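Local coordinates for rubber oxygenase (PDB 5O1L), which cleaves the double bonds of poly(cis-1,4-isoprene) in natural and synthetic rubber by adding dioxygen, using a non-covalently bound b-type heme, at residues A40-P51 / D272-A281. Residues are numbered along the deposited sequence; the frame is centred on the assembly and turned at random.
Sequences ASVAGTGVGVDP and DEYIPATWDA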
loop_
_atom_site.group_PDB
_atom_site.type_symbol
_atom_site.label_atom_id
_atom_site.label_comp_id
_atom_site.label_asym_id
_atom_site.label_seq_id
_atom_site.Cartn_x
_atom_site.Cartn_y
_atom_site.Cartn_z
ATOM N N ALA A 40 19.216 10.889 4.842
ATOM C CA ALA A 40 17.999 10.810 5.610
ATOM C C ALA A 40 17.401 9.398 5.563
ATOM O O ALA A 40 16.211 9.249 5.972
ATOM C CB ALA A 40 16.989 11.818 5.061
ATOM N N SER A 41 18.118 8.433 5.057
ATOM C CA SER A 41 17.605 7.086 4.854
ATOM C C SER A 41 17.989 6.133 5.974
ATOM O O SER A 41 18.860 6.423 6.810
ATOM C CB SER A 41 18.152 6.512 3.570
ATOM O OG SER A 41 19.539 6.169 3.662
ATOM N N VAL A 42 17.375 4.950 5.946
ATOM C CA VAL A 42 17.719 3.900 6.885
ATOM C C VAL A 42 19.173 3.508 6.752
ATOM O O VAL A 42 19.801 3.193 7.759
ATOM C CB VAL A 42 16.791 2.693 6.670
ATOM C CG1 VAL A 42 17.313 1.409 7.363
ATOM C CG2 VAL A 42 15.396 2.975 7.102
ATOM N N ALA A 43 19.702 3.413 5.511
ATOM C CA ALA A 43 21.130 3.087 5.377
ATOM C C ALA A 43 21.982 4.173 5.941
ATOM O O ALA A 43 23.051 3.939 6.566
ATOM C CB ALA A 43 21.474 2.915 3.935
ATOM N N GLY A 44 21.609 5.425 5.691
ATOM C CA GLY A 44 22.291 6.552 6.324
ATOM C C GLY A 44 23.441 7.079 5.572
ATOM O O GLY A 44 23.891 8.183 5.926
ATOM N N THR A 45 23.919 6.328 4.579
ATOM C CA THR A 45 25.058 6.666 3.778
ATOM C C THR A 45 24.944 5.869 2.488
ATOM O O THR A 45 24.084 4.961 2.296
ATOM C CB THR A 45 26.370 6.450 4.586
ATOM O OG1 THR A 45 27.458 7.142 3.940
ATOM C CG2 THR A 45 26.643 4.988 4.756
ATOM N N GLY A 46 25.744 6.269 1.530
ATOM C CA GLY A 46 25.731 5.631 0.235
ATOM C C GLY A 46 26.207 6.625 -0.812
ATOM O O GLY A 46 26.393 7.735 -0.504
ATOM N N VAL A 47 26.226 6.144 -2.032
ATOM C CA VAL A 47 26.784 6.854 -3.139
ATOM C C VAL A 47 25.898 8.027 -3.601
ATOM O O VAL A 47 26.414 9.075 -3.978
ATOM C CB VAL A 47 26.976 5.853 -4.316
ATOM C CG1 VAL A 47 27.446 6.582 -5.544
ATOM C CG2 VAL A 47 27.949 4.738 -3.927
ATOM N N GLY A 48 24.607 7.798 -3.655
ATOM C CA GLY A 48 23.628 8.817 -4.134
ATOM C C GLY A 48 23.247 8.569 -5.592
ATOM O O GLY A 48 23.846 9.104 -6.473
ATOM N N VAL A 49 22.349 7.645 -5.802
ATOM C CA VAL A 49 21.898 7.152 -7.124
ATOM C C VAL A 49 20.461 7.480 -7.280
ATOM O O VAL A 49 19.676 7.187 -6.375
ATOM C CB VAL A 49 22.119 5.622 -7.269
ATOM C CG1 VAL A 49 21.524 5.180 -8.581
ATOM C CG2 VAL A 49 23.598 5.286 -7.179
ATOM N N ASP A 50 20.028 8.101 -8.353
ATOM C CA ASP A 50 18.627 8.447 -8.548
ATOM C C ASP A 50 17.708 7.201 -8.657
ATOM O O ASP A 50 17.832 6.396 -9.591
ATOM C CB ASP A 50 18.542 9.230 -9.853
ATOM C CG ASP A 50 17.168 9.783 -10.153
ATOM O OD1 ASP A 50 16.195 9.563 -9.430
ATOM O OD2 ASP A 50 17.095 10.422 -11.250
ATOM N N PRO A 51 16.759 7.072 -7.714
ATOM C CA PRO A 51 15.918 5.886 -7.703
ATOM C C PRO A 51 14.891 5.814 -8.814
ATOM O O PRO A 51 14.247 4.764 -8.981
ATOM C CB PRO A 51 15.264 5.940 -6.341
ATOM C CG PRO A 51 15.196 7.394 -6.010
ATOM C CD PRO A 51 16.438 7.973 -6.611
ATOM N N ASP A 272 17.692 0.185 1.255
ATOM C CA ASP A 272 17.689 0.955 2.483
ATOM C C ASP A 272 18.098 2.380 2.232
ATOM O O ASP A 272 17.754 3.233 3.079
ATOM C CB ASP A 272 18.585 0.328 3.521
ATOM C CG ASP A 272 18.110 -1.016 4.027
ATOM O OD1 ASP A 272 16.919 -1.364 3.705
ATOM O OD2 ASP A 272 18.893 -1.680 4.762
ATOM N N GLU A 273 18.818 2.676 1.165
ATOM C CA GLU A 273 19.202 4.041 0.861
ATOM C C GLU A 273 18.039 4.942 0.426
ATOM O O GLU A 273 18.232 6.149 0.362
ATOM C CB GLU A 273 20.218 4.046 -0.323
ATOM C CG GLU A 273 21.511 3.398 0.030
ATOM C CD GLU A 273 22.484 3.241 -1.134
ATOM O OE1 GLU A 273 22.214 3.723 -2.283
ATOM O OE2 GLU A 273 23.550 2.618 -0.849
ATOM N N TYR A 274 16.863 4.359 0.204
ATOM C CA TYR A 274 15.667 5.110 -0.190
ATOM C C TYR A 274 14.545 5.085 0.831
ATOM O O TYR A 274 13.494 5.694 0.631
ATOM C CB TYR A 274 15.127 4.655 -1.587
ATOM C CG TYR A 274 16.220 4.695 -2.646
ATOM C CD1 TYR A 274 16.995 5.786 -2.865
ATOM C CD2 TYR A 274 16.473 3.562 -3.361
ATOM C CE1 TYR A 274 17.949 5.803 -3.847
ATOM C CE2 TYR A 274 17.450 3.531 -4.334
ATOM C CZ TYR A 274 18.164 4.682 -4.547
ATOM O OH TYR A 274 19.173 4.682 -5.549
ATOM N N ILE A 275 14.694 4.338 1.894
ATOM C CA ILE A 275 13.630 4.249 2.929
ATOM C C ILE A 275 13.859 5.336 3.965
ATOM O O ILE A 275 14.956 5.423 4.511
ATOM C CB ILE A 275 13.682 2.853 3.632
ATOM C CG1 ILE A 275 13.602 1.696 2.621
ATOM C CG2 ILE A 275 12.621 2.775 4.702
ATOM C CD1 ILE A 275 13.839 0.354 3.226
ATOM N N PRO A 276 12.892 6.199 4.229
ATOM C CA PRO A 276 13.128 7.259 5.214
ATOM C C PRO A 276 13.392 6.748 6.576
ATOM O O PRO A 276 12.736 5.816 7.027
ATOM C CB PRO A 276 11.856 8.134 5.212
ATOM C CG PRO A 276 10.916 7.414 4.345
ATOM C CD PRO A 276 11.548 6.232 3.671
ATOM N N ALA A 277 14.355 7.351 7.288
ATOM C CA ALA A 277 14.714 6.872 8.623
ATOM C C ALA A 277 13.806 7.348 9.764
ATOM O O ALA A 277 13.706 6.684 10.785
ATOM C CB ALA A 277 16.164 7.268 9.030
ATOM N N THR A 278 13.116 8.457 9.517
ATOM C CA THR A 278 12.308 9.142 10.497
ATOM C C THR A 278 11.032 9.682 9.907
ATOM O O THR A 278 10.929 9.836 8.700
ATOM C CB THR A 278 13.102 10.366 11.076
ATOM O OG1 THR A 278 13.334 11.320 10.029
ATOM C CG2 THR A 278 14.373 9.938 11.729
ATOM N N TRP A 279 10.028 9.959 10.792
ATOM C CA TRP A 279 8.859 10.640 10.339
ATOM C C TRP A 279 9.116 12.001 9.727
ATOM O O TRP A 279 8.495 12.337 8.767
ATOM C CB TRP A 279 7.811 10.795 11.402
ATOM C CG TRP A 279 6.995 9.577 11.618
ATOM C CD1 TRP A 279 6.937 8.818 12.744
ATOM C CD2 TRP A 279 6.216 8.914 10.623
ATOM N NE1 TRP A 279 6.062 7.798 12.535
ATOM C CE2 TRP A 279 5.620 7.801 11.238
ATOM C CE3 TRP A 279 5.937 9.156 9.286
ATOM C CZ2 TRP A 279 4.822 6.916 10.529
ATOM C CZ3 TRP A 279 5.155 8.253 8.608
ATOM C CH2 TRP A 279 4.613 7.156 9.246
ATOM N N ASP A 280 10.039 12.742 10.313
ATOM C CA ASP A 280 10.363 14.038 9.710
ATOM C C ASP A 280 10.820 13.897 8.266
ATOM O O ASP A 280 10.330 14.625 7.378
ATOM C CB ASP A 280 11.422 14.766 10.534
ATOM C CG ASP A 280 10.889 15.340 11.826
ATOM O OD1 ASP A 280 9.674 15.501 11.962
ATOM O OD2 ASP A 280 11.788 15.663 12.691
ATOM N N ALA A 281 11.672 12.934 7.989
ATOM C CA ALA A 281 12.122 12.692 6.656
ATOM C C ALA A 281 10.986 12.259 5.742
ATOM O O ALA A 281 10.843 12.701 4.603
ATOM C CB ALA A 281 13.280 11.729 6.621
HETATM O O HOH W 1 15.816 10.834 8.543
HETATM O O HOH W 2 21.635 6.135 -3.341
#
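Tyr274 reaches across to the chain at Val49 and Pro51. Its CB points away from segment 40-51, but chi1 of -53° sets CG beside the backbone N, and the ring runs back to the segment. From CG to CZ, one face lies beneath Pro51 CB, which sits over its centre in a CH-pi contact, 3.6 Å from the ring centroid; Pro51 CG leans over CD1 and CE1. At the far edge OH donates to Val49 O (2.7 Å), arriving from above the carbonyl plane. Face and hydroxyl thus both restrain the ring.

Glu273 stretches out past Ala43 and Thr45 O, and through OE1 and a water it reaches Val49 N. At Ser41 and Pro276 the backbones form a single beta bridge: Val42 N donates to Ile275 O (2.9 Å) and Ala277 N to Ala40 O (3.0 Å). Ala43 N adds a bond to Asp272 O, while Ser41 OG accepts from Gly44 N in an ST motif and is also hydrogen-bonded to Pro38 O.

The contact ties the loop before helix 59-68 to the linker between helices 251-267 and 279-289, part of the globin-clan catalytic domain, with Tyr274 and Pro51 resting on Gln224 of helix 224-244.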